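N-alpha-acetyltransferase (Sulfolobus solfataricus P2, PDB 4R3L) catalyses transfer of the acetyl group from acetyl-CoA to the free alpha-amino group of protein N-termini, preferring substrates that begin with serine. Local coordinates at residues S61-Y65 with A93-Y98; F74-K78 with E122-L126; L142-K148 with A160-R165. One frame throughout, in Å; residues are numbered along the deposited sequence.

Contact 1 of 3, residues S61-Y65 with A93-Y98; sequences SVVGY and AVLEEY. With COA (coenzyme A), chain C.
Val-94, at the end of its strand, turns its backbone N away from the paired strand and gives it to coenzyme A: Val-94 N donates to O9P of the cofactor at 2.8 Å (155° at the hydrogen). On its other edge the strand end, Ala-93 to Leu-95, pairs antiparallel with Val-63 to Tyr-65. Tyr-65 and Ala-93 form a hydrogen-bonded pair (CA-CA 5.8 Å), with Tyr-65 N to Ala-93 O 3.0 Å and Ala-93 N to Tyr-65 O 3.2 Å. Gly-64 and Val-94 follow as a non-hydrogen-bonded pair, CA-CA 4.1 Å. Gly-64 CA lies 3.1 Å from Ala-93 O, and a CB at ideal geometry on Gly-64 would also fall 3.1 Å from Ala-93 O, so there is little space for a side chain. Val-63 departs from extended geometry (phi/psi -118/-3), and its O receives Leu-95 N at 2.8 Å and 175°. Beyond Leu-95 the chain makes a 3-10 turn through Glu-96 and Glu-97, closed by Tyr-98 N to Leu-95 O at 2.9 Å. That turn brings the Tyr-98 ring (chi1 m) back over Val-63 (chi1 m): Val-63 CG1 is 3.9 Å from the ring centroid, 25° off its normal, a CH-pi contact. On the sheet face shared by Tyr-65 and Ala-93, Tyr-65 (chi1 p) places CE2 3.9 Å from Ala-93 CB, beneath helix 22-32, and its OH is hydrogen-bonded to Ser-91 and Asn-29. Coenzyme A also bonds Ile-92 O and the backbone N atoms of Arg-100, Gly-102 and Ala-104. A strand end pairing with pantetheine just before a pyrophosphate-binding loop is the hallmark of the GNAT acetyl-CoA site.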
loop_
_atom_site.group_PDB
_atom_site.type_symbol
_atom_site.label_atom_id
_atom_site.label_comp_id
_atom_site.label_asym_id
_atom_site.label_seq_id
_atom_site.Cartn_x
_atom_site.Cartn_y
_atom_site.Cartn_z
ATOM N N SER A 61 -2.607 -9.231 18.131
ATOM C CA SER A 61 -3.646 -8.639 17.276
ATOM C C SER A 61 -3.051 -7.911 16.068
ATOM O O SER A 61 -2.024 -7.259 16.182
ATOM C CB SER A 61 -4.520 -7.661 18.072
ATOM O OG SER A 61 -5.365 -8.343 18.982
ATOM N N VAL A 62 -3.703 -8.016 14.913
ATOM C CA VAL A 62 -3.300 -7.217 13.751
ATOM C C VAL A 62 -3.788 -5.790 13.940
ATOM O O VAL A 62 -4.972 -5.571 14.184
ATOM C CB VAL A 62 -3.868 -7.796 12.438
ATOM C CG1 VAL A 62 -3.531 -6.903 11.259
ATOM C CG2 VAL A 62 -3.350 -9.215 12.205
ATOM N N VAL A 63 -2.888 -4.812 13.844
ATOM C CA VAL A 63 -3.286 -3.420 13.994
ATOM C C VAL A 63 -3.037 -2.591 12.733
ATOM O O VAL A 63 -3.385 -1.413 12.677
ATOM C CB VAL A 63 -2.555 -2.749 15.171
ATOM C CG1 VAL A 63 -2.930 -3.438 16.471
ATOM C CG2 VAL A 63 -1.031 -2.773 14.942
ATOM N N GLY A 64 -2.443 -3.204 11.717
ATOM C CA GLY A 64 -2.183 -2.498 10.476
ATOM C C GLY A 64 -1.774 -3.467 9.398
ATOM O O GLY A 64 -1.416 -4.602 9.703
ATOM N N TYR A 65 -1.847 -3.046 8.135
ATOM C CA TYR A 65 -1.432 -3.938 7.066
ATOM C C TYR A 65 -1.049 -3.144 5.845
ATOM O O TYR A 65 -1.418 -1.970 5.711
ATOM C CB TYR A 65 -2.558 -4.935 6.722
ATOM C CG TYR A 65 -3.716 -4.264 6.031
ATOM C CD1 TYR A 65 -3.767 -4.178 4.649
ATOM C CD2 TYR A 65 -4.751 -3.691 6.764
ATOM C CE1 TYR A 65 -4.826 -3.547 4.009
ATOM C CE2 TYR A 65 -5.811 -3.049 6.134
ATOM C CZ TYR A 65 -5.834 -2.970 4.760
ATOM O OH TYR A 65 -6.890 -2.348 4.122
ATOM N N ALA A 93 -3.305 0.614 5.846
ATOM C CA ALA A 93 -4.074 1.223 6.915
ATOM C C ALA A 93 -3.525 0.813 8.273
ATOM O O ALA A 93 -2.948 -0.262 8.419
ATOM C CB ALA A 93 -5.541 0.835 6.795
ATOM N N VAL A 94 -3.708 1.684 9.262
ATOM C CA VAL A 94 -3.285 1.423 10.630
ATOM C C VAL A 94 -4.409 1.856 11.567
ATOM O O VAL A 94 -4.962 2.940 11.386
ATOM C CB VAL A 94 -1.982 2.193 10.970
ATOM C CG1 VAL A 94 -1.578 1.984 12.425
ATOM C CG2 VAL A 94 -0.845 1.795 10.021
ATOM N N LEU A 95 -4.764 1.016 12.540
ATOM C CA LEU A 95 -5.810 1.377 13.509
ATOM C C LEU A 95 -5.448 2.706 14.189
ATOM O O LEU A 95 -4.285 2.933 14.528
ATOM C CB LEU A 95 -6.000 0.273 14.558
ATOM C CG LEU A 95 -6.717 -1.009 14.116
ATOM C CD1 LEU A 95 -6.760 -2.042 15.220
ATOM C CD2 LEU A 95 -8.125 -0.696 13.624
ATOM N N GLU A 96 -6.445 3.574 14.368
ATOM C CA GLU A 96 -6.240 4.928 14.899
ATOM C C GLU A 96 -5.429 4.960 16.190
ATOM O O GLU A 96 -4.563 5.816 16.358
ATOM C CB GLU A 96 -7.587 5.621 15.137
ATOM C CG GLU A 96 -7.475 7.105 15.527
ATOM C CD GLU A 96 -7.246 7.324 17.020
ATOM O OE1 GLU A 96 -7.686 6.478 17.827
ATOM O OE2 GLU A 96 -6.616 8.340 17.387
ATOM N N GLU A 97 -5.716 4.035 17.097
ATOM C CA GLU A 97 -5.072 4.017 18.407
ATOM C C GLU A 97 -3.562 3.802 18.302
ATOM O O GLU A 97 -2.806 4.179 19.196
ATOM C CB GLU A 97 -5.700 2.936 19.290
ATOM C CG GLU A 97 -7.162 3.193 19.651
ATOM C CD GLU A 97 -8.152 2.722 18.583
ATOM O OE1 GLU A 97 -7.721 2.215 17.523
ATOM O OE2 GLU A 97 -9.374 2.865 18.810
ATOM N N TYR A 98 -3.123 3.217 17.194
ATOM C CA TYR A 98 -1.723 2.855 17.039
ATOM C C TYR A 98 -0.977 3.704 16.015
ATOM O O TYR A 98 0.113 3.335 15.576
ATOM C CB TYR A 98 -1.620 1.376 16.673
ATOM C CG TYR A 98 -2.080 0.475 17.797
ATOM C CD1 TYR A 98 -1.222 0.163 18.845
ATOM C CD2 TYR A 98 -3.373 -0.039 17.829
ATOM C CE1 TYR A 98 -1.629 -0.646 19.889
ATOM C CE2 TYR A 98 -3.792 -0.856 18.877
ATOM C CZ TYR A 98 -2.907 -1.157 19.900
ATOM O OH TYR A 98 -3.286 -1.966 20.951
HETATM N N1A COA C . -0.336 14.551 10.182
HETATM C C2A COA C . 0.861 14.948 9.702
HETATM N N3A COA C . 1.799 14.056 9.378
HETATM C C4A COA C . 1.567 12.715 9.529
HETATM C C5A COA C . 0.348 12.274 10.022
HETATM C C6A COA C . -0.620 13.236 10.354
HETATM N N6A COA C . -1.917 12.817 10.873
HETATM N N7A COA C . 0.395 10.886 10.064
HETATM C C8A COA C . 1.620 10.498 9.610
HETATM N N9A COA C . 2.334 11.590 9.274
HETATM C C1B COA C . 3.714 11.623 8.763
HETATM C C2B COA C . 4.622 12.163 9.796
HETATM O O2B COA C . 5.707 12.792 9.213
HETATM C C3B COA C . 5.089 10.970 10.463
HETATM O O3B COA C . 6.238 11.262 11.153
HETATM P P3B COA C . 6.154 11.596 12.684
HETATM O O7A COA C . 7.536 11.474 13.323
HETATM O O8A COA C . 5.240 10.638 13.340
HETATM O O9A COA C . 5.632 12.988 12.866
HETATM C C4B COA C . 5.328 10.078 9.314
HETATM O O4B COA C . 4.230 10.312 8.468
HETATM C C5B COA C . 5.319 8.660 9.703
HETATM O O5B COA C . 4.044 8.194 10.044
HETATM P P1A COA C . 3.712 6.751 10.595
HETATM O O1A COA C . 3.658 6.740 12.099
HETATM O O2A COA C . 4.682 5.782 10.055
HETATM O O3A COA C . 2.237 6.520 10.028
HETATM P P2A COA C . 1.050 5.801 10.778
HETATM O O4A COA C . 0.412 6.696 11.827
HETATM O O5A COA C . 1.505 4.497 11.352
HETATM O O6A COA C . -0.065 5.482 9.664
HETATM C CBP COA C . -1.588 6.151 7.877
HETATM C CCP COA C . -0.251 6.390 8.642
HETATM C CDP COA C . -1.763 7.228 6.840
HETATM C CEP COA C . -1.491 4.780 7.212
HETATM C CAP COA C . -2.672 6.188 8.931
HETATM O OAP COA C . -2.973 7.510 9.382
HETATM C C9P COA C . -3.996 5.585 8.500
HETATM O O9P COA C . -4.195 4.345 8.587
HETATM N N8P COA C . -5.082 6.404 8.007
HETATM C C7P COA C . -6.371 5.863 7.584
HETATM C C6P COA C . -6.264 4.899 6.367
HETATM C C5P COA C . -5.511 5.520 5.193
HETATM O O5P COA C . -5.822 6.684 4.831
HETATM N N4P COA C . -4.436 4.779 4.531
HETATM C C3P COA C . -3.711 5.373 3.426
HETATM C C2P COA C . -4.458 5.600 2.118
HETATM S S1P COA C . -3.515 5.916 0.661
#

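Contact 2 of 3, residues F74-K78 with E122-L126; sequences FSNIK and EEIYL
An ST turn, extended to an ST motif, shapes 74-78 in the loop that links hairpin strands 61-72 and 83-94 of the GNAT sheet, and strand 123-129 meets this loop through side chains. Ser-75 (chi1 t) provides the evidence: its OG accepts Ile-77 N at 3.1 Å (154°) and Lys-78 N at 3.0 Å (168°), curling a segment without regular helix or strand. Ser-75 has an experimentally established part in modulating loop conformations and in thermostability, as has Ser-82, to which its backbone is hydrogen-bonded. The closest CA pairs, Ser-75 with Glu-123 at 7.9 Å and Asn-76 with Tyr-125 at 8.4 Å, are too far apart for strand pairing. Glu-123, in extended conformation with chi1 p and chi2 t, spans that gap. Its OE2 accepts Asn-76 N at 3.1 Å (164°) and, more weakly, Ser-75 OG at 3.5 Å, so one carboxylate oxygen holds both the backbone and the hydroxyl of the turn. Asn-76 (chi1 p) points its CB toward the strand and lays its amide group over one face of the Tyr-125 ring. Tyr-125 (chi1 p) in turn stacks on His-88, a zinc ligand of this enzyme, and bonds Glu-71 through its OH. At the solvent side, Lys-78 extends through chi2 and chi3 near trans and bends at chi4 (p), bringing NZ 3.6 Å from Glu-122 OE2 in a salt bridge. Ile-77 (chi1 m) flanks the Glu-123 carboxylate instead, Ile-77 CG1 lying 3.8 Å from Glu-123 OE1.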
loop_
_atom_site.group_PDB
_atom_site.type_symbol
_atom_site.label_atom_id
_atom_site.label_comp_id
_atom_site.label_asym_id
_atom_site.label_seq_id
_atom_site.Cartn_x
_atom_site.Cartn_y
_atom_site.Cartn_z
ATOM N N PHE A 74 4.172 -0.028 -18.487
ATOM C CA PHE A 74 4.764 1.271 -18.694
ATOM C C PHE A 74 5.039 1.981 -17.362
ATOM O O PHE A 74 4.207 1.994 -16.455
ATOM C CB PHE A 74 3.870 2.120 -19.596
ATOM C CG PHE A 74 3.772 1.593 -21.007
ATOM C CD1 PHE A 74 4.893 1.564 -21.825
ATOM C CD2 PHE A 74 2.577 1.108 -21.497
ATOM C CE1 PHE A 74 4.809 1.077 -23.122
ATOM C CE2 PHE A 74 2.487 0.622 -22.800
ATOM C CZ PHE A 74 3.612 0.602 -23.605
ATOM N N SER A 75 6.237 2.540 -17.259
ATOM C CA SER A 75 6.642 3.328 -16.104
ATOM C C SER A 75 5.776 4.574 -15.970
ATOM O O SER A 75 5.384 5.170 -16.971
ATOM C CB SER A 75 8.117 3.718 -16.230
ATOM O OG SER A 75 8.471 4.673 -15.247
ATOM N N ASN A 76 5.452 4.964 -14.742
ATOM C CA ASN A 76 4.700 6.199 -14.541
ATOM C C ASN A 76 5.615 7.286 -14.013
ATOM O O ASN A 76 5.163 8.348 -13.590
ATOM C CB ASN A 76 3.514 5.978 -13.600
ATOM C CG ASN A 76 3.889 5.204 -12.369
ATOM O OD1 ASN A 76 4.847 5.549 -11.686
ATOM N ND2 ASN A 76 3.140 4.146 -12.078
ATOM N N ILE A 77 6.911 7.004 -14.045
ATOM C CA ILE A 77 7.925 7.987 -13.707
ATOM C C ILE A 77 8.591 8.519 -14.973
ATOM O O ILE A 77 8.796 9.722 -15.119
ATOM C CB ILE A 77 8.997 7.404 -12.770
ATOM C CG1 ILE A 77 8.337 6.825 -11.514
ATOM C CG2 ILE A 77 10.010 8.472 -12.402
ATOM C CD1 ILE A 77 9.317 6.402 -10.414
ATOM N N LYS A 78 8.904 7.618 -15.897
ATOM C CA LYS A 78 9.627 7.991 -17.110
ATOM C C LYS A 78 8.784 8.787 -18.109
ATOM O O LYS A 78 7.607 8.492 -18.333
ATOM C CB LYS A 78 10.186 6.739 -17.784
ATOM C CG LYS A 78 11.504 6.278 -17.193
ATOM C CD LYS A 78 11.916 4.917 -17.729
ATOM C CE LYS A 78 13.278 4.512 -17.196
ATOM N NZ LYS A 78 13.354 4.635 -15.715
ATOM N N GLU A 122 11.135 -1.977 -10.122
ATOM C CA GLU A 122 12.027 -0.844 -10.361
ATOM C C GLU A 122 11.413 0.443 -9.802
ATOM O O GLU A 122 12.101 1.449 -9.593
ATOM C CB GLU A 122 12.322 -0.732 -11.872
ATOM C CG GLU A 122 12.981 0.560 -12.352
ATOM C CD GLU A 122 11.972 1.664 -12.655
ATOM O OE1 GLU A 122 10.767 1.356 -12.783
ATOM O OE2 GLU A 122 12.387 2.840 -12.752
ATOM N N GLU A 123 10.106 0.404 -9.540
ATOM C CA GLU A 123 9.433 1.534 -8.920
ATOM C C GLU A 123 8.302 1.054 -8.023
ATOM O O GLU A 123 7.819 -0.062 -8.174
ATOM C CB GLU A 123 8.895 2.496 -9.974
ATOM C CG GLU A 123 7.813 1.922 -10.886
ATOM C CD GLU A 123 6.885 3.007 -11.405
ATOM O OE1 GLU A 123 6.298 3.719 -10.563
ATOM O OE2 GLU A 123 6.750 3.166 -12.638
ATOM N N ILE A 124 7.909 1.891 -7.069
ATOM C CA ILE A 124 6.741 1.608 -6.249
ATOM C C ILE A 124 5.820 2.793 -6.427
ATOM O O ILE A 124 6.281 3.925 -6.501
ATOM C CB ILE A 124 7.088 1.388 -4.744
ATOM C CG1 ILE A 124 5.814 1.249 -3.911
ATOM C CG2 ILE A 124 7.905 2.556 -4.180
ATOM C CD1 ILE A 124 6.040 0.826 -2.472
ATOM N N TYR A 125 4.522 2.547 -6.545
ATOM C CA TYR A 125 3.594 3.658 -6.602
ATOM C C TYR A 125 2.264 3.327 -5.948
ATOM O O TYR A 125 1.996 2.180 -5.567
ATOM C CB TYR A 125 3.362 4.093 -8.053
ATOM C CG TYR A 125 2.474 3.164 -8.857
ATOM C CD1 TYR A 125 1.150 3.491 -9.115
ATOM C CD2 TYR A 125 2.961 1.968 -9.359
ATOM C CE1 TYR A 125 0.344 2.670 -9.854
ATOM C CE2 TYR A 125 2.150 1.127 -10.111
ATOM C CZ TYR A 125 0.845 1.485 -10.349
ATOM O OH TYR A 125 0.033 0.659 -11.083
ATOM N N LEU A 126 1.437 4.354 -5.821
ATOM C CA LEU A 126 0.159 4.234 -5.147
ATOM C C LEU A 126 -0.710 5.405 -5.537
ATOM O O LEU A 126 -0.230 6.372 -6.132
ATOM C CB LEU A 126 0.353 4.194 -3.628
ATOM C CG LEU A 126 1.127 5.388 -3.054
ATOM C CD1 LEU A 126 0.241 6.613 -2.749
ATOM C CD2 LEU A 126 1.913 4.981 -1.818
#

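Contact 3 of 3, residues L142-K148 with A160-R165; sequences LNFKKVK and AYLMAR
Backbone hydrogen bonds define an antiparallel hairpin with a classic beta bulge. Lys-145 and Ala-164 form a hydrogen-bonded pair, Lys-145 N to Ala-164 O and Ala-164 N to Lys-145 O both at 2.9 Å. Lys-146 faces Met-163 as a non-hydrogen-bonded pair, CA-CA 4.4 Å. Val-147 (phi/psi -104/-25) and Lys-148 then both oppose Leu-162: Leu-162 O accepts Val-147 N at 2.8 Å and, weakly, Lys-148 N at 3.3 Å, while Leu-162 N returns to Lys-148 O at 2.8 Å. The short strand axes approach to 4.6 Å, their directions 120° apart. Before the strand, Asn-143 (phi 65°) is the C-prime residue of a Schellman motif ending helix 133-141, and Arg-165 NH1 donates to Leu-142 O at 3.0 Å. Aromatic contacts follow: Arg-165 CG lies 3.7 Å from the Phe-144 centroid, 2° off its normal, and Lys-146 CD is 3.9 Å from the Tyr-161 centroid, with NZ making an off-centre cation-pi contact at 4.5 Å. Apolar contacts join Val-147 CG2 to Leu-162 CD2 (3.5 Å) and Phe-144 CB to Met-163 CE (3.9 Å). Met-163 and Lys-146 occupy the face near helix 133-141, Leu-162 and Ala-164 reach Tyr-125 on the other, and backbone hydrogen bonds of Tyr-161, Met-163 and Arg-165 to Val-128, Leu-126 and Ile-124 place strand 160-166 between strand 123-129 and the outermost strand 145-150, as in the GNAT fold.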
loop_
_atom_site.group_PDB
_atom_site.type_symbol
_atom_site.label_atom_id
_atom_site.label_comp_id
_atom_site.label_asym_id
_atom_site.label_seq_id
_atom_site.Cartn_x
_atom_site.Cartn_y
_atom_site.Cartn_z
ATOM N N LEU A 142 8.954 9.614 2.733
ATOM C CA LEU A 142 9.631 8.430 2.201
ATOM C C LEU A 142 10.074 8.660 0.771
ATOM O O LEU A 142 10.369 7.715 0.038
ATOM C CB LEU A 142 8.717 7.199 2.271
ATOM C CG LEU A 142 8.752 6.386 3.568
ATOM C CD1 LEU A 142 8.477 7.257 4.774
ATOM C CD2 LEU A 142 7.752 5.247 3.506
ATOM N N ASN A 143 10.093 9.928 0.385
ATOM C CA ASN A 143 10.561 10.376 -0.920
ATOM C C ASN A 143 9.719 9.910 -2.100
ATOM O O ASN A 143 10.227 9.795 -3.203
ATOM C CB ASN A 143 12.013 9.955 -1.150
ATOM C CG ASN A 143 12.988 11.083 -0.889
ATOM O OD1 ASN A 143 13.270 11.899 -1.777
ATOM N ND2 ASN A 143 13.501 11.146 0.333
ATOM N N PHE A 144 8.437 9.652 -1.877
ATOM C CA PHE A 144 7.521 9.552 -3.009
ATOM C C PHE A 144 7.313 10.952 -3.601
ATOM O O PHE A 144 7.313 11.945 -2.867
ATOM C CB PHE A 144 6.181 8.962 -2.588
ATOM C CG PHE A 144 6.219 7.494 -2.312
ATOM C CD1 PHE A 144 5.544 6.613 -3.146
ATOM C CD2 PHE A 144 6.891 6.989 -1.210
ATOM C CE1 PHE A 144 5.551 5.262 -2.893
ATOM C CE2 PHE A 144 6.905 5.636 -0.951
ATOM C CZ PHE A 144 6.239 4.769 -1.792
ATOM N N LYS A 145 7.154 11.017 -4.919
ATOM C CA LYS A 145 6.829 12.256 -5.603
ATOM C C LYS A 145 5.446 12.184 -6.250
ATOM O O LYS A 145 5.065 11.140 -6.770
ATOM C CB LYS A 145 7.879 12.561 -6.666
ATOM C CG LYS A 145 9.294 12.714 -6.113
ATOM C CD LYS A 145 9.337 13.647 -4.921
ATOM C CE LYS A 145 10.768 13.831 -4.417
ATOM N NZ LYS A 145 10.817 14.523 -3.091
ATOM N N LYS A 146 4.702 13.288 -6.208
ATOM C CA LYS A 146 3.429 13.379 -6.930
ATOM C C LYS A 146 3.702 13.404 -8.427
ATOM O O LYS A 146 4.140 14.424 -8.948
ATOM C CB LYS A 146 2.647 14.635 -6.516
ATOM C CG LYS A 146 2.267 14.719 -5.042
ATOM C CD LYS A 146 1.775 16.126 -4.680
ATOM C CE LYS A 146 1.451 16.241 -3.191
ATOM N NZ LYS A 146 1.124 17.639 -2.742
ATOM N N VAL A 147 3.465 12.300 -9.130
ATOM C CA VAL A 147 3.883 12.218 -10.532
ATOM C C VAL A 147 2.737 12.369 -11.528
ATOM O O VAL A 147 2.967 12.765 -12.670
ATOM C CB VAL A 147 4.632 10.891 -10.848
ATOM C CG1 VAL A 147 5.849 10.737 -9.952
ATOM C CG2 VAL A 147 3.728 9.705 -10.697
ATOM N N LYS A 148 1.514 12.048 -11.108
ATOM C CA LYS A 148 0.321 12.267 -11.934
ATOM C C LYS A 148 -0.868 12.652 -11.064
ATOM O O LYS A 148 -0.875 12.418 -9.855
ATOM C CB LYS A 148 -0.033 11.021 -12.760
ATOM C CG LYS A 148 1.053 10.555 -13.723
ATOM C CD LYS A 148 0.483 9.823 -14.935
ATOM C CE LYS A 148 -0.136 8.493 -14.556
ATOM N NZ LYS A 148 -0.391 7.646 -15.757
ATOM N N ALA A 160 -7.209 11.815 -7.182
ATOM C CA ALA A 160 -6.089 11.153 -6.515
ATOM C C ALA A 160 -4.761 11.706 -7.008
ATOM O O ALA A 160 -4.626 12.080 -8.166
ATOM C CB ALA A 160 -6.122 9.660 -6.749
ATOM N N TYR A 161 -3.774 11.744 -6.122
ATOM C CA TYR A 161 -2.408 11.889 -6.569
ATOM C C TYR A 161 -1.860 10.509 -6.864
ATOM O O TYR A 161 -1.999 9.620 -6.035
ATOM C CB TYR A 161 -1.526 12.547 -5.505
ATOM C CG TYR A 161 -1.831 13.988 -5.182
ATOM C CD1 TYR A 161 -1.730 14.976 -6.150
ATOM C CD2 TYR A 161 -2.165 14.367 -3.888
ATOM C CE1 TYR A 161 -1.993 16.299 -5.842
ATOM C CE2 TYR A 161 -2.425 15.683 -3.572
ATOM C CZ TYR A 161 -2.341 16.645 -4.551
ATOM O OH TYR A 161 -2.606 17.963 -4.223
ATOM N N LEU A 162 -1.225 10.327 -8.014
ATOM C CA LEU A 162 -0.397 9.144 -8.216
ATOM C C LEU A 162 0.995 9.481 -7.700
ATOM O O LEU A 162 1.680 10.334 -8.256
ATOM C CB LEU A 162 -0.337 8.717 -9.685
ATOM C CG LEU A 162 0.113 7.261 -9.919
ATOM C CD1 LEU A 162 -0.360 6.758 -11.274
ATOM C CD2 LEU A 162 1.625 7.094 -9.835
ATOM N N MET A 163 1.401 8.830 -6.620
ATOM C CA MET A 163 2.699 9.112 -6.040
ATOM C C MET A 163 3.609 7.927 -6.297
ATOM O O MET A 163 3.172 6.776 -6.218
ATOM C CB MET A 163 2.538 9.427 -4.563
ATOM C CG MET A 163 1.698 10.692 -4.367
ATOM S SD MET A 163 1.729 11.288 -2.693
ATOM C CE MET A 163 3.444 11.801 -2.559
ATOM N N ALA A 164 4.855 8.204 -6.656
ATOM C CA ALA A 164 5.755 7.142 -7.073
ATOM C C ALA A 164 7.185 7.436 -6.682
ATOM O O ALA A 164 7.570 8.589 -6.482
ATOM C CB ALA A 164 5.670 6.923 -8.561
ATOM N N ARG A 165 7.976 6.385 -6.588
ATOM C CA ARG A 165 9.412 6.579 -6.451
ATOM C C ARG A 165 10.150 5.363 -6.981
ATOM O O ARG A 165 9.628 4.242 -6.938
ATOM C CB ARG A 165 9.789 6.853 -4.996
ATOM C CG ARG A 165 9.319 5.807 -4.019
ATOM C CD ARG A 165 10.177 5.830 -2.751
ATOM N NE ARG A 165 11.467 5.198 -2.991
ATOM C CZ ARG A 165 12.425 5.049 -2.078
ATOM N NH1 ARG A 165 12.254 5.497 -0.841
ATOM N NH2 ARG A 165 13.556 4.448 -2.410
#

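Overall arrangement
All three contacts draw on one mixed sheet, yet at different depths. Contact 1 is a buried pairing by the cofactor, its centre about 23 Å from that of contact 3 and 27 Å from that of contact 2, with no touch to either. Contacts 2 and 3 lie together on the opposite side of the chain's centre from contact 1, and they adjoin: Ile-124 N is 2.9 Å from Arg-165 O, a probable hydrogen bond between neighbouring strands, and Asn-76 O packs 3.5 Å from Val-147 CG2. Both are partly buried. Main-chain pairing dominates contacts 1 and 3, with exposed lysines on the edge strand of the latter, whereas contact 2 relies on carboxylates that reach a loop.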